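Local structure of uncharacterized protein, Toxin (Helicobacter pylori, 4LS4) at residues S28-V33 with C62-D67; P58-H63 with L70-K75; P66-V71 with L82-H87. The protein is a RelE-family toxin of a toxin-antitoxin system, of the YafQ subfamily, and probably acts as an RNA endonuclease that cuts mRNA. The protein carries 1 engineered substitution. All coordinates share one frame; numbering follows the deposited sequence.

Contact 1 of 3, residues S28-V33 with C62-D67; sequences SVLNEV and CHIKPD
I64 lays its side chain over the helix 28-38, where V29, L30 and V33 meet it. This is helix-on-sheet packing in the RelE-like toxin fold. The helix lies over C62 and I64, where the chain turns a corner and forms a classic beta bulge, I64 and K65 both facing V68. The two branches of I64 do different work. CG2, anti to the backbone N, lies against the first turn of the segment and comes 3.8 Å from L30 N. It also touches V29 CG1 as the two side chains slide past each other in opposite directions. V29 CG1 lies near I64 O as well. CG1 of I64 takes the other direction (chi1 -52°) and carries CD1 to V33 and L30. There I64 CD1 lies 3.8 Å from V33 CG2 and 4.0 Å from L30 CD1. V33 CB and CG1 close on the same methyl. No hydrogen bond joins the two segments, so apolar contact carries the join. V29 is at the exposed margin, while L30 and V33 are buried. F47 also packs on V33 and C62. The CB of C62 is directed toward the helix, and its SG lies 3.9 Å from V33 CG1.

Contact 2 of 3, residues P58-H63 with L70-K75; sequences PFRECH and LVYLVK
R60 runs beside the Y72 ring, and the two side chains point the same way. R60 CB sits over the ring face in a CH-pi contact, 4.0 Å from the Y72 centroid and 27° off the ring normal. CG continues the chain, extended, to CD. CD then passes the phenol end, 3.5 Å from Y72 OH. The chain bends at chi3 (61°) and brings NE back to Y72 OH; the guanidinium and ring planes are 55° apart. NE meets Y72 OH at the guanidinium edge, in plane, through a weak bond of 3.2 Å. The stronger polar partner is D49: it forms a salt bridge with R60 NH2 and a hydrogen bond with Y72 OH, so one carboxylate holds both tips.

The backbones form an antiparallel beta hairpin. R60 pairs with Y72 and C62 with L70, both as hydrogen-bonded pairs. R60 N bonds Y72 O at 2.8 Å. E61 and V71 form the non-hydrogen-bonded pair between them. Their side chains leave by the other face from R60, C62, L70 and Y72. E61 binds copper in another structure of this protein; here its OE2 bonds S69 OG and H87 ND1. The Y72 ring also touches C62, with CE1 3.9 Å from C62 CB.

F59, just before strand 60-63, crosses L73 at about a right angle. L73 CB lies 3.6 Å from F59 CE1, and CD2 rests over one face of the ring, toward its rim. P58 CG closes on L73 CD1 at 3.7 Å. F59 CB also meets V71 CG1.

The hairpin lies inside the mixed sheet, between strands 50-51 and 78-85. Helix 28-38 packs on the face of C62 and Y72 through V33 and L37. L82 of strand 78-85 touches F59.

Contact 3 of 3, residues P66-V71 with L82-H87; sequences PDVSLV and LRLGSH. Engineered in segment 66-71: S69 (natural residue Leu).
L84 fills the hollow beside V68 and L70. Its CD1 is the bump: it lies 3.7 Å from V68 CG1 and also rests near L70 CB. CG stands anti to the backbone N (chi1 -176°), and this brings the branch across to strand 68-75. F17 and L20 of helix 11-22 also pack on L84. The strands form an antiparallel beta hairpin of the RelE-like sheet. G85 has no side chain, and its backbone faces the engineered S69. S69 N binds G85 O at 2.7 Å. G85 N returns a bond to S69 O.

At the other end, L82 and R83 both face V71 in a classic beta bulge. V71 O takes L82 N at 2.9 Å and R83 N only weakly. L82 CD2 meets V71 CG1 at 4.3 Å. S86 CB presses on D67 O at 3.2 Å. S86 is the N-cap of helix 87-90, and its OG bonds E89 N. A water bridges P66 O to H87 N.

H87, the predicted proton donor, binds copper in another structure of this protein. Here its ND1 shares E61 OE2 with OG of the engineered side chain at S69, so one carboxylate oxygen takes two bonds.

Contacts 2 and 3 are neighbouring strand pairs of one sheet, and contact 1 sets helix 28-38 against the chain that leaves strand 60-63. Contacts 1 and 2 share C62, and I64 CG1 packs 3.9 Å from L70 CB. Contacts 2 and 3 share L70 and V71, so strand 68-75 is bonded on both sides. L30 CD2 of contact 1 lies 3.9 Å from L84 CD2 of contact 3. E61 and H87 bind copper in another structure of this protein, though none is bound here. E61 OE2 lies 2.7 Å from H87 ND1 and 2.6 Å from OG of the engineered S69. Between side chains, C62 is about 6 Å from E61 and about 10 Å from H87.

Contact 1 of 3, residues S28-V33 with C62-D67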
loop_
_atom_site.group_PDB
_atom_site.type_symbol
_atom_site.label_atom_id
_atom_site.label_comp_id
_atom_site.label_asym_id
_atom_site.label_seq_id
_atom_site.Cartn_x
_atom_site.Cartn_y
_atom_site.Cartn_z
ATOM N N SER A 28 -5.630 -0.451 11.199
ATOM C CA SER A 28 -6.828 0.307 10.929
ATOM C C SER A 28 -6.640 1.318 9.860
ATOM O O SER A 28 -7.495 1.436 8.980
ATOM C CB SER A 28 -7.285 1.073 12.173
ATOM O OG SER A 28 -7.560 0.214 13.246
ATOM N N VAL A 29 -5.557 2.082 9.951
ATOM C CA VAL A 29 -5.308 3.092 8.903
ATOM C C VAL A 29 -5.000 2.442 7.568
ATOM O O VAL A 29 -5.504 2.874 6.528
ATOM C CB VAL A 29 -4.201 4.068 9.316
ATOM C CG1 VAL A 29 -3.789 5.045 8.209
ATOM C CG2 VAL A 29 -4.737 4.886 10.482
ATOM N N LEU A 30 -4.150 1.419 7.586
ATOM C CA LEU A 30 -3.897 0.666 6.337
ATOM C C LEU A 30 -5.243 0.255 5.697
ATOM O O LEU A 30 -5.450 0.479 4.495
ATOM C CB LEU A 30 -2.990 -0.553 6.587
ATOM C CG LEU A 30 -2.900 -1.523 5.414
ATOM C CD1 LEU A 30 -2.179 -0.870 4.235
ATOM C CD2 LEU A 30 -2.169 -2.790 5.940
ATOM N N ASN A 31 -6.210 -0.258 6.493
ATOM C CA ASN A 31 -7.447 -0.743 5.860
ATOM C C ASN A 31 -8.280 0.405 5.307
ATOM O O ASN A 31 -8.961 0.240 4.317
ATOM C CB ASN A 31 -8.254 -1.558 6.876
ATOM C CG ASN A 31 -7.659 -2.921 7.050
ATOM O OD1 ASN A 31 -6.872 -3.347 6.205
ATOM N ND2 ASN A 31 -7.925 -3.560 8.186
ATOM N N GLU A 32 -8.233 1.560 5.970
ATOM C CA GLU A 32 -8.892 2.791 5.419
ATOM C C GLU A 32 -8.299 3.237 4.084
ATOM O O GLU A 32 -9.035 3.567 3.120
ATOM C CB GLU A 32 -8.904 3.941 6.429
ATOM C CG GLU A 32 -9.880 3.745 7.620
ATOM C CD GLU A 32 -11.416 3.887 7.341
ATOM O OE1 GLU A 32 -11.901 3.805 6.163
ATOM O OE2 GLU A 32 -12.204 4.057 8.379
ATOM N N VAL A 33 -6.954 3.181 4.027
ATOM C CA VAL A 33 -6.210 3.562 2.850
ATOM C C VAL A 33 -6.545 2.580 1.733
ATOM O O VAL A 33 -6.803 3.003 0.598
ATOM C CB VAL A 33 -4.677 3.592 3.124
ATOM C CG1 VAL A 33 -3.949 3.618 1.763
ATOM C CG2 VAL A 33 -4.299 4.832 3.934
ATOM N N CYS A 62 2.710 5.055 -0.642
ATOM C CA CYS A 62 1.730 5.723 0.272
ATOM C C CYS A 62 2.387 5.528 1.656
ATOM O O CYS A 62 2.710 4.395 2.046
ATOM C CB CYS A 62 0.308 5.031 0.271
ATOM S SG CYS A 62 -0.862 5.966 1.274
ATOM N N HIS A 63 2.594 6.617 2.405
ATOM C CA HIS A 63 3.140 6.483 3.724
ATOM C C HIS A 63 2.013 6.327 4.722
ATOM O O HIS A 63 1.449 7.338 5.239
ATOM C CB HIS A 63 4.019 7.732 4.058
ATOM C CG HIS A 63 5.147 7.932 3.073
ATOM N ND1 HIS A 63 6.361 7.372 3.230
ATOM C CD2 HIS A 63 5.192 8.617 1.879
ATOM C CE1 HIS A 63 7.163 7.723 2.187
ATOM N NE2 HIS A 63 6.453 8.475 1.374
ATOM N N ILE A 64 1.625 5.064 4.982
ATOM C CA ILE A 64 0.612 4.740 5.999
ATOM C C ILE A 64 0.923 5.448 7.314
ATOM O O ILE A 64 0.004 6.081 7.962
ATOM C CB ILE A 64 0.512 3.206 6.204
ATOM C CG1 ILE A 64 0.312 2.597 4.792
ATOM C CG2 ILE A 64 -0.613 2.834 7.213
ATOM C CD1 ILE A 64 -1.043 2.946 4.181
ATOM N N LYS A 65 2.175 5.250 7.755
ATOM C CA LYS A 65 2.716 5.984 8.913
ATOM C C LYS A 65 4.116 6.431 8.454
ATOM O O LYS A 65 4.610 5.917 7.460
ATOM C CB LYS A 65 2.969 5.023 10.067
ATOM C CG LYS A 65 1.845 4.184 10.606
ATOM C CD LYS A 65 2.273 3.698 11.990
ATOM C CE LYS A 65 3.314 2.571 11.977
ATOM N NZ LYS A 65 4.235 2.615 13.177
ATOM N N PRO A 66 4.787 7.316 9.207
ATOM C CA PRO A 66 6.134 7.706 8.814
ATOM C C PRO A 66 7.103 6.533 8.760
ATOM O O PRO A 66 8.123 6.622 8.045
ATOM C CB PRO A 66 6.539 8.700 9.921
ATOM C CG PRO A 66 5.238 9.401 10.160
ATOM C CD PRO A 66 4.207 8.261 10.199
ATOM N N ASP A 67 6.823 5.440 9.487
ATOM C CA ASP A 67 7.739 4.272 9.331
ATOM C C ASP A 67 7.135 3.042 8.670
ATOM O O ASP A 67 7.723 1.939 8.712
ATOM C CB ASP A 67 8.319 3.899 10.666
ATOM C CG ASP A 67 7.276 3.416 11.639
ATOM O OD1 ASP A 67 6.036 3.544 11.440
ATOM O OD2 ASP A 67 7.770 2.957 12.703
#

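Contact 2 of 3, residues P58-H63 with L70-K75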
loop_
_atom_site.group_PDB
_atom_site.type_symbol
_atom_site.label_atom_id
_atom_site.label_comp_id
_atom_site.label_asym_id
_atom_site.label_seq_id
_atom_site.Cartn_x
_atom_site.Cartn_y
_atom_site.Cartn_z
ATOM N N PRO A 58 5.671 1.245 -12.531
ATOM C CA PRO A 58 4.638 2.293 -12.323
ATOM C C PRO A 58 4.067 2.227 -10.895
ATOM O O PRO A 58 2.934 2.680 -10.643
ATOM C CB PRO A 58 3.563 1.865 -13.321
ATOM C CG PRO A 58 3.587 0.358 -13.215
ATOM C CD PRO A 58 5.067 0.027 -13.160
ATOM N N PHE A 59 4.794 1.596 -9.972
ATOM C CA PHE A 59 4.320 1.559 -8.547
ATOM C C PHE A 59 4.260 2.913 -7.876
ATOM O O PHE A 59 4.986 3.843 -8.235
ATOM C CB PHE A 59 5.110 0.567 -7.732
ATOM C CG PHE A 59 4.843 -0.855 -8.129
ATOM C CD1 PHE A 59 3.796 -1.571 -7.572
ATOM C CD2 PHE A 59 5.625 -1.437 -9.095
ATOM C CE1 PHE A 59 3.501 -2.868 -8.012
ATOM C CE2 PHE A 59 5.371 -2.770 -9.531
ATOM C CZ PHE A 59 4.262 -3.443 -9.035
ATOM N N ARG A 60 3.359 3.018 -6.905
ATOM C CA ARG A 60 3.233 4.236 -6.100
ATOM C C ARG A 60 3.597 3.870 -4.629
ATOM O O ARG A 60 3.429 2.711 -4.218
ATOM C CB ARG A 60 1.785 4.787 -6.172
ATOM C CG ARG A 60 1.377 5.134 -7.582
ATOM C CD ARG A 60 -0.006 5.832 -7.544
ATOM N NE ARG A 60 0.037 7.064 -6.771
ATOM C CZ ARG A 60 0.328 8.261 -7.324
ATOM N NH1 ARG A 60 0.663 8.336 -8.641
ATOM N NH2 ARG A 60 0.330 9.355 -6.581
ATOM N N GLU A 61 4.061 4.874 -3.881
ATOM C CA GLU A 61 4.290 4.749 -2.432
ATOM C C GLU A 61 3.337 5.635 -1.661
ATOM O O GLU A 61 3.308 6.831 -1.905
ATOM C CB GLU A 61 5.741 5.100 -2.078
ATOM C CG GLU A 61 6.109 4.857 -0.591
ATOM C CD GLU A 61 7.570 5.188 -0.315
ATOM O OE1 GLU A 61 8.253 5.762 -1.242
ATOM O OE2 GLU A 61 8.047 4.860 0.827
ATOM N N CYS A 62 2.710 5.055 -0.642
ATOM C CA CYS A 62 1.730 5.723 0.272
ATOM C C CYS A 62 2.387 5.528 1.656
ATOM O O CYS A 62 2.710 4.395 2.046
ATOM C CB CYS A 62 0.308 5.031 0.271
ATOM S SG CYS A 62 -0.862 5.966 1.274
ATOM N N HIS A 63 2.594 6.617 2.405
ATOM C CA HIS A 63 3.140 6.483 3.724
ATOM C C HIS A 63 2.013 6.327 4.722
ATOM O O HIS A 63 1.449 7.338 5.239
ATOM C CB HIS A 63 4.019 7.732 4.058
ATOM C CG HIS A 63 5.147 7.932 3.073
ATOM N ND1 HIS A 63 6.361 7.372 3.230
ATOM C CD2 HIS A 63 5.192 8.617 1.879
ATOM C CE1 HIS A 63 7.163 7.723 2.187
ATOM N NE2 HIS A 63 6.453 8.475 1.374
ATOM N N LEU A 70 3.232 1.715 2.077
ATOM C CA LEU A 70 2.572 0.702 1.234
ATOM C C LEU A 70 3.019 0.982 -0.202
ATOM O O LEU A 70 2.916 2.093 -0.701
ATOM C CB LEU A 70 1.043 0.817 1.419
ATOM C CG LEU A 70 0.194 0.006 0.431
ATOM C CD1 LEU A 70 0.205 -1.483 0.809
ATOM C CD2 LEU A 70 -1.272 0.480 0.378
ATOM N N VAL A 71 3.545 -0.041 -0.893
ATOM C CA VAL A 71 3.916 0.130 -2.322
ATOM C C VAL A 71 2.852 -0.665 -3.072
ATOM O O VAL A 71 2.641 -1.822 -2.767
ATOM C CB VAL A 71 5.309 -0.406 -2.585
ATOM C CG1 VAL A 71 5.634 -0.353 -4.073
ATOM C CG2 VAL A 71 6.281 0.473 -1.816
ATOM N N TYR A 72 2.191 -0.016 -3.998
ATOM C CA TYR A 72 0.976 -0.583 -4.644
ATOM C C TYR A 72 0.832 -0.060 -6.104
ATOM O O TYR A 72 1.543 0.873 -6.518
ATOM C CB TYR A 72 -0.250 -0.195 -3.804
ATOM C CG TYR A 72 -0.620 1.303 -3.984
ATOM C CD1 TYR A 72 -0.033 2.272 -3.135
ATOM C CD2 TYR A 72 -1.511 1.740 -5.012
ATOM C CE1 TYR A 72 -0.321 3.641 -3.315
ATOM C CE2 TYR A 72 -1.829 3.100 -5.117
ATOM C CZ TYR A 72 -1.175 4.044 -4.309
ATOM O OH TYR A 72 -1.478 5.408 -4.445
ATOM N N LEU A 73 -0.082 -0.687 -6.834
ATOM C CA LEU A 73 -0.376 -0.297 -8.222
ATOM C C LEU A 73 -1.807 -0.564 -8.509
ATOM O O LEU A 73 -2.326 -1.642 -8.181
ATOM C CB LEU A 73 0.551 -1.128 -9.170
ATOM C CG LEU A 73 0.176 -1.140 -10.663
ATOM C CD1 LEU A 73 0.402 0.291 -11.244
ATOM C CD2 LEU A 73 1.141 -2.123 -11.298
ATOM N N VAL A 74 -2.465 0.416 -9.131
ATOM C CA VAL A 74 -3.809 0.191 -9.669
ATOM C C VAL A 74 -3.665 -0.018 -11.169
ATOM O O VAL A 74 -3.224 0.867 -11.904
ATOM C CB VAL A 74 -4.642 1.453 -9.404
ATOM C CG1 VAL A 74 -5.996 1.431 -10.143
ATOM C CG2 VAL A 74 -4.834 1.654 -7.901
ATOM N N LYS A 75 -4.047 -1.203 -11.612
ATOM C CA LYS A 75 -4.098 -1.518 -13.054
ATOM C C LYS A 75 -5.046 -2.711 -13.200
ATOM O O LYS A 75 -5.285 -3.452 -12.256
ATOM C CB LYS A 75 -2.695 -1.863 -13.592
ATOM C CG LYS A 75 -2.097 -3.171 -13.171
ATOM C CD LYS A 75 -1.012 -3.524 -14.215
ATOM C CE LYS A 75 -0.337 -4.867 -13.880
ATOM N NZ LYS A 75 0.865 -5.197 -14.723
#

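Contact 3 of 3, residues P66-V71 with L82-H87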
loop_
_atom_site.group_PDB
_atom_site.type_symbol
_atom_site.label_atom_id
_atom_site.label_comp_id
_atom_site.label_asym_id
_atom_site.label_seq_id
_atom_site.Cartn_x
_atom_site.Cartn_y
_atom_site.Cartn_z
ATOM N N PRO A 66 4.787 7.316 9.207
ATOM C CA PRO A 66 6.134 7.706 8.814
ATOM C C PRO A 66 7.103 6.533 8.760
ATOM O O PRO A 66 8.123 6.622 8.045
ATOM C CB PRO A 66 6.539 8.700 9.921
ATOM C CG PRO A 66 5.238 9.401 10.160
ATOM C CD PRO A 66 4.207 8.261 10.199
ATOM N N ASP A 67 6.823 5.440 9.487
ATOM C CA ASP A 67 7.739 4.272 9.331
ATOM C C ASP A 67 7.135 3.042 8.670
ATOM O O ASP A 67 7.723 1.939 8.712
ATOM C CB ASP A 67 8.319 3.899 10.666
ATOM C CG ASP A 67 7.276 3.416 11.639
ATOM O OD1 ASP A 67 6.036 3.544 11.440
ATOM O OD2 ASP A 67 7.770 2.957 12.703
ATOM N N VAL A 68 5.971 3.245 8.069
ATOM C CA VAL A 68 5.328 2.138 7.274
ATOM C C VAL A 68 4.819 2.691 5.979
ATOM O O VAL A 68 3.861 3.498 5.947
ATOM C CB VAL A 68 4.162 1.456 8.039
ATOM C CG1 VAL A 68 3.449 0.434 7.166
ATOM C CG2 VAL A 68 4.708 0.700 9.273
ATOM N N SER A 69 5.434 2.238 4.854
ATOM C CA SER A 69 4.962 2.570 3.556
ATOM C C SER A 69 4.207 1.395 2.910
ATOM O O SER A 69 4.593 0.246 3.078
ATOM C CB SER A 69 6.175 2.859 2.615
ATOM O OG SER A 69 6.761 4.122 2.994
ATOM N N LEU A 70 3.232 1.715 2.077
ATOM C CA LEU A 70 2.572 0.702 1.234
ATOM C C LEU A 70 3.019 0.982 -0.202
ATOM O O LEU A 70 2.916 2.093 -0.701
ATOM C CB LEU A 70 1.043 0.817 1.419
ATOM C CG LEU A 70 0.194 0.006 0.431
ATOM C CD1 LEU A 70 0.205 -1.483 0.809
ATOM C CD2 LEU A 70 -1.272 0.480 0.378
ATOM N N VAL A 71 3.545 -0.041 -0.893
ATOM C CA VAL A 71 3.916 0.130 -2.322
ATOM C C VAL A 71 2.852 -0.665 -3.072
ATOM O O VAL A 71 2.641 -1.822 -2.767
ATOM C CB VAL A 71 5.309 -0.406 -2.585
ATOM C CG1 VAL A 71 5.634 -0.353 -4.073
ATOM C CG2 VAL A 71 6.281 0.473 -1.816
ATOM N N LEU A 82 1.992 -4.651 -3.122
ATOM C CA LEU A 82 3.344 -5.252 -3.351
ATOM C C LEU A 82 4.188 -5.393 -2.067
ATOM O O LEU A 82 4.683 -6.494 -1.753
ATOM C CB LEU A 82 4.119 -4.479 -4.467
ATOM C CG LEU A 82 5.399 -5.211 -4.940
ATOM C CD1 LEU A 82 5.029 -6.486 -5.730
ATOM C CD2 LEU A 82 6.211 -4.220 -5.765
ATOM N N ARG A 83 4.396 -4.315 -1.326
ATOM C CA ARG A 83 5.231 -4.370 -0.129
ATOM C C ARG A 83 4.615 -3.482 0.908
ATOM O O ARG A 83 3.821 -2.569 0.571
ATOM C CB ARG A 83 6.621 -3.787 -0.370
ATOM C CG ARG A 83 7.482 -4.471 -1.391
ATOM C CD ARG A 83 7.938 -5.823 -0.917
ATOM N NE ARG A 83 8.516 -5.996 0.440
ATOM C CZ ARG A 83 9.764 -5.885 0.881
ATOM N NH1 ARG A 83 10.768 -5.429 0.127
ATOM N NH2 ARG A 83 10.014 -6.199 2.146
ATOM N N LEU A 84 4.937 -3.798 2.166
ATOM C CA LEU A 84 4.444 -3.045 3.347
ATOM C C LEU A 84 5.577 -3.039 4.372
ATOM O O LEU A 84 5.980 -4.111 4.895
ATOM C CB LEU A 84 3.208 -3.735 3.921
ATOM C CG LEU A 84 2.576 -2.955 5.104
ATOM C CD1 LEU A 84 1.883 -1.702 4.600
ATOM C CD2 LEU A 84 1.559 -3.849 5.827
ATOM N N GLY A 85 6.153 -1.881 4.599
ATOM C CA GLY A 85 7.247 -1.816 5.543
ATOM C C GLY A 85 7.890 -0.434 5.495
ATOM O O GLY A 85 7.503 0.445 4.696
ATOM N N SER A 86 8.941 -0.250 6.310
ATOM C CA SER A 86 9.567 1.094 6.241
ATOM C C SER A 86 10.261 1.337 4.898
ATOM O O SER A 86 10.717 0.399 4.223
ATOM C CB SER A 86 10.596 1.279 7.360
ATOM O OG SER A 86 11.722 0.448 7.109
ATOM N N HIS A 87 10.384 2.611 4.521
ATOM C CA HIS A 87 11.120 2.903 3.287
ATOM C C HIS A 87 12.547 2.321 3.353
ATOM O O HIS A 87 13.049 1.826 2.374
ATOM C CB HIS A 87 11.136 4.406 3.111
ATOM C CG HIS A 87 11.616 4.842 1.736
ATOM N ND1 HIS A 87 10.739 4.995 0.692
ATOM C CD2 HIS A 87 12.901 4.978 1.199
ATOM C CE1 HIS A 87 11.453 5.329 -0.438
ATOM N NE2 HIS A 87 12.756 5.326 -0.124
HETATM O O HOH W 1 9.159 4.594 6.049
#